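Long-range contact in aryl acylamidase (bacterium CSBL00001, PDB 4YJ6), which probably hydrolyses the amide bond of aryl acylamides, releasing an aryl amine and a carboxylate: residues Y198-R206 / R464-S474. Sequence-based numbering, arbitrary orientation.
Sequences YGFQPSIGR and RQADLDVIAAS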
ATOM      1  N   TYR A 198      -5.024   4.184  -6.971  1.00 11.02           N
ATOM      2  CA  TYR A 198      -4.847   2.802  -7.407  1.00 11.82           C
ATOM      3  C   TYR A 198      -3.688   2.188  -6.643  1.00 11.15           C
ATOM      4  O   TYR A 198      -2.566   2.708  -6.678  1.00 11.37           O
ATOM      5  CB  TYR A 198      -4.574   2.820  -8.894  1.00 10.08           C
ATOM      6  CG  TYR A 198      -4.369   1.436  -9.501  1.00 10.85           C
ATOM      7  CD1 TYR A 198      -5.445   0.548  -9.639  1.00 10.15           C
ATOM      8  CD2 TYR A 198      -3.112   1.025  -9.937  1.00 11.83           C
ATOM      9  CE1 TYR A 198      -5.268  -0.696 -10.216  1.00 10.34           C
ATOM     10  CE2 TYR A 198      -2.918  -0.226 -10.498  1.00 10.42           C
ATOM     11  CZ  TYR A 198      -3.994  -1.083 -10.631  1.00 12.29           C
ATOM     12  OH  TYR A 198      -3.802  -2.306 -11.187  1.00 11.36           O
ATOM     13  N   GLY A 199      -3.940   1.085  -5.945  1.00 11.05           N
ATOM     14  CA  GLY A 199      -2.905   0.477  -5.123  1.00 10.41           C
ATOM     15  C   GLY A 199      -2.625  -0.908  -5.656  1.00 11.39           C
ATOM     16  O   GLY A 199      -3.531  -1.748  -5.645  1.00 10.46           O
ATOM     17  N   PHE A 200      -1.379  -1.172  -6.076  1.00  9.75           N
ATOM     18  CA  PHE A 200      -1.045  -2.457  -6.702  1.00  8.87           C
ATOM     19  C   PHE A 200      -0.203  -3.332  -5.766  1.00  8.43           C
ATOM     20  O   PHE A 200       0.945  -2.961  -5.453  1.00  9.24           O
ATOM     21  CB  PHE A 200      -0.269  -2.272  -8.029  1.00  9.95           C
ATOM     22  CG  PHE A 200      -0.183  -3.550  -8.819  1.00 10.92           C
ATOM     23  CD1 PHE A 200      -1.192  -3.879  -9.717  1.00 10.36           C
ATOM     24  CD2 PHE A 200       0.856  -4.438  -8.631  1.00 10.65           C
ATOM     25  CE1 PHE A 200      -1.159  -5.072 -10.435  1.00 12.13           C
ATOM     26  CE2 PHE A 200       0.909  -5.635  -9.342  1.00 11.98           C
ATOM     27  CZ  PHE A 200      -0.118  -5.959 -10.231  1.00 10.06           C
ATOM     28  N   GLN A 201      -0.765  -4.470  -5.338  1.00  8.05           N
ATOM     29  CA  GLN A 201      -0.083  -5.433  -4.453  1.00  9.81           C
ATOM     30  C   GLN A 201       0.361  -6.632  -5.311  1.00  8.99           C
ATOM     31  O   GLN A 201      -0.471  -7.444  -5.743  1.00  9.33           O
ATOM     32  CB  GLN A 201      -1.021  -5.872  -3.299  1.00 10.08           C
ATOM     33  CG  GLN A 201      -0.457  -7.053  -2.438  1.00 10.05           C
ATOM     34  CD  GLN A 201      -1.223  -8.322  -2.722  1.00  9.22           C
ATOM     35  OE1 GLN A 201      -2.451  -8.349  -2.564  1.00 10.57           O
ATOM     36  NE2 GLN A 201      -0.533  -9.367  -3.170  1.00  9.51           N
ATOM     37  N   PRO A 202       1.664  -6.745  -5.564  1.00  8.40           N
ATOM     38  CA  PRO A 202       2.127  -7.771  -6.512  1.00  7.16           C
ATOM     39  C   PRO A 202       2.058  -9.185  -5.957  1.00  8.20           C
ATOM     40  O   PRO A 202       1.952  -9.386  -4.734  1.00  9.47           O
ATOM     41  CB  PRO A 202       3.634  -7.404  -6.749  1.00  9.87           C
ATOM     42  CG  PRO A 202       3.885  -6.150  -6.006  1.00 14.28           C
ATOM     43  CD  PRO A 202       2.771  -5.958  -4.992  1.00  9.75           C
ATOM     44  N   SER A 203       2.170 -10.173  -6.851  1.00  7.81           N
ATOM     45  CA  SER A 203       2.277 -11.568  -6.437  1.00  8.75           C
ATOM     46  C   SER A 203       3.432 -11.736  -5.474  1.00  8.25           C
ATOM     47  O   SER A 203       4.461 -11.084  -5.651  1.00  9.36           O
ATOM     48  CB  SER A 203       2.590 -12.438  -7.676  1.00 10.02           C
ATOM     49  OG  SER A 203       1.501 -12.400  -8.588  1.00  8.36           O
ATOM     50  N   ILE A 204       3.343 -12.692  -4.540  1.00  7.16           N
ATOM     51  CA  ILE A 204       4.518 -12.950  -3.713  1.00  7.84           C
ATOM     52  C   ILE A 204       5.709 -13.347  -4.632  1.00  9.07           C
ATOM     53  O   ILE A 204       5.581 -14.136  -5.579  1.00 10.40           O
ATOM     54  CB  ILE A 204       4.215 -13.998  -2.574  1.00  9.70           C
ATOM     55  CG1 ILE A 204       5.457 -14.190  -1.675  1.00 10.28           C
ATOM     56  CG2 ILE A 204       3.798 -15.375  -3.184  1.00 10.45           C
ATOM     57  CD1 ILE A 204       5.878 -12.886  -0.841  1.00 12.04           C
ATOM     58  N   GLY A 205       6.884 -12.787  -4.322  1.00  8.05           N
ATOM     59  CA  GLY A 205       8.089 -13.041  -5.116  1.00 10.49           C
ATOM     60  C   GLY A 205       8.275 -12.155  -6.325  1.00 11.04           C
ATOM     61  O   GLY A 205       9.334 -12.209  -6.949  1.00  9.68           O
ATOM     62  N   ARG A 206       7.264 -11.379  -6.697  1.00  8.88           N
ATOM     63  CA  ARG A 206       7.345 -10.518  -7.878  1.00  8.55           C
ATOM     64  C   ARG A 206       8.271  -9.323  -7.637  1.00 10.09           C
ATOM     65  O   ARG A 206       9.114  -9.014  -8.469  1.00  9.62           O
ATOM     66  CB  ARG A 206       5.921 -10.028  -8.251  1.00  9.30           C
ATOM     67  CG  ARG A 206       5.869  -9.165  -9.523  1.00  9.77           C
ATOM     68  CD  ARG A 206       6.247  -9.990 -10.765  1.00 10.59           C
ATOM     69  NE  ARG A 206       5.206 -10.973 -11.028  1.00  9.32           N
ATOM     70  CZ  ARG A 206       5.401 -12.159 -11.614  1.00  8.96           C
ATOM     71  NH1 ARG A 206       6.603 -12.569 -11.989  1.00  9.08           N
ATOM     72  NH2 ARG A 206       4.346 -12.952 -11.840  1.00  9.37           N
ATOM     73  N   ARG A 464      -2.442 -16.883  -8.724  1.00  9.49           N
ATOM     74  CA  ARG A 464      -1.011 -16.740  -8.397  1.00  9.68           C
ATOM     75  C   ARG A 464      -0.209 -16.370  -9.631  1.00  9.98           C
ATOM     76  O   ARG A 464      -0.343 -16.981 -10.682  1.00 10.05           O
ATOM     77  CB  ARG A 464      -0.473 -18.045  -7.750  1.00  9.66           C
ATOM     78  CG  ARG A 464      -1.056 -18.317  -6.329  1.00 12.85           C
ATOM     79  CD  ARG A 464      -0.390 -17.476  -5.181  1.00 12.48           C
ATOM     80  NE  ARG A 464       1.007 -17.819  -5.056  1.00 18.93           N
ATOM     81  CZ  ARG A 464       1.652 -18.235  -3.969  1.00 14.08           C
ATOM     82  NH1 ARG A 464       1.133 -18.314  -2.723  1.00 12.62           N
ATOM     83  NH2 ARG A 464       2.907 -18.502  -4.134  1.00 12.11           N
ATOM     84  N   GLN A 465       0.651 -15.350  -9.480  1.00  8.65           N
ATOM     85  CA  GLN A 465       1.558 -14.870 -10.542  1.00  7.20           C
ATOM     86  C   GLN A 465       0.866 -14.238 -11.750  1.00 10.64           C
ATOM     87  O   GLN A 465       1.524 -13.949 -12.759  1.00 12.29           O
ATOM     88  CB  GLN A 465       2.582 -15.947 -10.945  1.00  8.43           C
ATOM     89  CG  GLN A 465       3.726 -16.001  -9.899  1.00  9.64           C
ATOM     90  CD  GLN A 465       4.505 -17.291  -9.993  1.00 10.86           C
ATOM     91  OE1 GLN A 465       5.405 -17.429 -10.813  1.00  9.81           O
ATOM     92  NE2 GLN A 465       4.135 -18.263  -9.184  1.00 10.94           N
ATOM     93  N   ALA A 466      -0.438 -13.969 -11.633  1.00 10.33           N
ATOM     94  CA  ALA A 466      -1.157 -13.350 -12.741  1.00 11.93           C
ATOM     95  C   ALA A 466      -1.237 -11.828 -12.589  1.00  9.46           C
ATOM     96  O   ALA A 466      -2.289 -11.203 -12.772  1.00 10.75           O
ATOM     97  CB  ALA A 466      -2.582 -13.980 -12.896  1.00  9.22           C
ATOM     98  N   ASP A 467      -0.105 -11.209 -12.279  1.00  9.74           N
ATOM     99  CA  ASP A 467      -0.054  -9.759 -12.161  1.00  9.24           C
ATOM    100  C   ASP A 467      -0.560  -9.058 -13.415  1.00 10.75           C
ATOM    101  O   ASP A 467      -1.246  -8.036 -13.321  1.00 10.31           O
ATOM    102  CB  ASP A 467       1.389  -9.299 -11.942  1.00  8.77           C
ATOM    103  CG  ASP A 467       2.022  -9.907 -10.701  1.00 10.75           C
ATOM    104  OD1 ASP A 467       2.249 -11.131 -10.726  1.00 10.07           O
ATOM    105  OD2 ASP A 467       2.226  -9.164  -9.715  1.00 10.93           O
ATOM    106  N   LEU A 468      -0.226  -9.583 -14.591  1.00  9.40           N
ATOM    107  CA  LEU A 468      -0.625  -8.858 -15.813  1.00 12.14           C
ATOM    108  C   LEU A 468      -2.160  -8.929 -15.984  1.00 10.87           C
ATOM    109  O   LEU A 468      -2.756  -7.996 -16.489  1.00 11.44           O
ATOM    110  CB  LEU A 468       0.055  -9.455 -17.061  1.00 11.65           C
ATOM    111  CG  LEU A 468       1.584  -9.292 -17.084  1.00 17.77           C
ATOM    112  CD1 LEU A 468       2.200  -9.626 -18.452  1.00 19.69           C
ATOM    113  CD2 LEU A 468       1.950  -7.930 -16.702  1.00 17.13           C
ATOM    114  N   ASP A 469      -2.800 -10.010 -15.534  1.00 10.46           N
ATOM    115  CA  ASP A 469      -4.273 -10.093 -15.623  1.00 12.58           C
ATOM    116  C   ASP A 469      -4.886  -8.994 -14.751  1.00 13.49           C
ATOM    117  O   ASP A 469      -5.925  -8.412 -15.086  1.00 11.88           O
ATOM    118  CB  ASP A 469      -4.789 -11.446 -15.101  1.00 12.59           C
ATOM    119  CG  ASP A 469      -4.605 -12.601 -16.088  1.00 17.98           C
ATOM    120  OD1 ASP A 469      -4.296 -12.353 -17.277  1.00 17.64           O
ATOM    121  OD2 ASP A 469      -4.808 -13.773 -15.661  1.00 15.17           O
ATOM    122  N   VAL A 470      -4.279  -8.745 -13.598  1.00 10.72           N
ATOM    123  CA  VAL A 470      -4.774  -7.699 -12.687  1.00 10.55           C
ATOM    124  C   VAL A 470      -4.608  -6.336 -13.361  1.00 11.02           C
ATOM    125  O   VAL A 470      -5.528  -5.518 -13.330  1.00 11.36           O
ATOM    126  CB  VAL A 470      -4.062  -7.717 -11.336  1.00 11.26           C
ATOM    127  CG1 VAL A 470      -4.550  -6.556 -10.426  1.00 10.47           C
ATOM    128  CG2 VAL A 470      -4.309  -9.065 -10.634  1.00 12.08           C
ATOM    129  N   ILE A 471      -3.444  -6.088 -13.952  1.00 10.70           N
ATOM    130  CA  ILE A 471      -3.223  -4.830 -14.678  1.00 10.13           C
ATOM    131  C   ILE A 471      -4.279  -4.712 -15.806  1.00 12.33           C
ATOM    132  O   ILE A 471      -4.884  -3.670 -15.978  1.00 10.39           O
ATOM    133  CB  ILE A 471      -1.817  -4.759 -15.298  1.00 10.94           C
ATOM    134  CG1 ILE A 471      -0.729  -4.642 -14.206  1.00  8.80           C
ATOM    135  CG2 ILE A 471      -1.709  -3.595 -16.262  1.00 10.48           C
ATOM    136  CD1 ILE A 471      -0.729  -3.296 -13.445  1.00 12.15           C
ATOM    137  N   ALA A 472      -4.476  -5.778 -16.578  1.00 11.15           N
ATOM    138  CA  ALA A 472      -5.385  -5.704 -17.742  1.00 13.36           C
ATOM    139  C   ALA A 472      -6.803  -5.340 -17.281  1.00 13.50           C
ATOM    140  O   ALA A 472      -7.470  -4.435 -17.842  1.00 13.03           O
ATOM    141  CB  ALA A 472      -5.409  -7.022 -18.481  1.00 14.18           C
ATOM    142  N   ALA A 473      -7.286  -6.036 -16.264  1.00 11.28           N
ATOM    143  CA  ALA A 473      -8.639  -5.740 -15.760  1.00 10.73           C
ATOM    144  C   ALA A 473      -8.732  -4.319 -15.169  1.00 14.36           C
ATOM    145  O   ALA A 473      -9.765  -3.630 -15.306  1.00 12.32           O
ATOM    146  CB  ALA A 473      -9.022  -6.777 -14.707  1.00 11.40           C
ATOM    147  N   SER A 474      -7.680  -3.896 -14.464  1.00 10.90           N
ATOM    148  CA  SER A 474      -7.662  -2.584 -13.849  1.00 11.06           C
ATOM    149  C   SER A 474      -7.741  -1.512 -14.928  1.00 10.95           C
ATOM    150  O   SER A 474      -8.478  -0.539 -14.776  1.00 12.36           O
ATOM    151  CB  SER A 474      -6.353  -2.388 -13.034  1.00 11.60           C
ATOM    152  OG  SER A 474      -6.292  -3.319 -11.959  1.00 10.27           O
TER
HETATM  153  O   HOH W   1       5.746 -15.359 -12.694  1.00 10.36           O
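Strand 198-201 of the mixed central sheet is overlaid by helix 467-480 in the alpha/beta core of the amidase signature fold; Tyr198 and Phe200 face the helix, while the loop after the strand closes on Asp467 in its first turn. The axes of the short stretches 198-201 and 467-474 are 10.3 Å apart and nearly antiparallel (166°), so the strand's C-terminal end meets the helix N-terminus. There the Asp467 carboxylate divides its work. Asp467 OD2 takes the backbone N-H of Ser203 on its syn side (3.0 Å, nearly straight at 170°). Asp467 OD1 accepts three donors, all well out of the carboxylate plane: Ser203 OG at 2.6 Å from one face, Arg206 NE and NH2, each at 3.0 Å, from the other. The arginine thus grips side-on but spends both nitrogens on one oxygen, which lies in the guanidinium plane; that plane stands 74° from the carboxylate. Bends at chi2 and chi3 carry the Arg206 chain alongside Asp467, running the opposite way, and set the NE/NH2 edge against OD1. Were this aspartate an alanine, the Arg206 charge would probably lose its mate, and the Ser203 N-H and hydroxyl their acceptors. A water accepts from Arg206 NH2 and donates to Gln465 OE1, extending the polar cluster.

Further along, in the layer between sheet and helix, the contact turns apolar. Phe200 directs its CE1 corner at Ile471 CD1 (3.5 Å) and Val470 CG1, with Met238 of helix 231-241 also packing on it. At the far end Tyr198, whose CG lies anti to its backbone N, reaches out to give its OH proton to Ser474 OG at 2.8 Å. That serine hydroxyl in turn donates to Val470 O, which Ser474 N approaches from the opposite face.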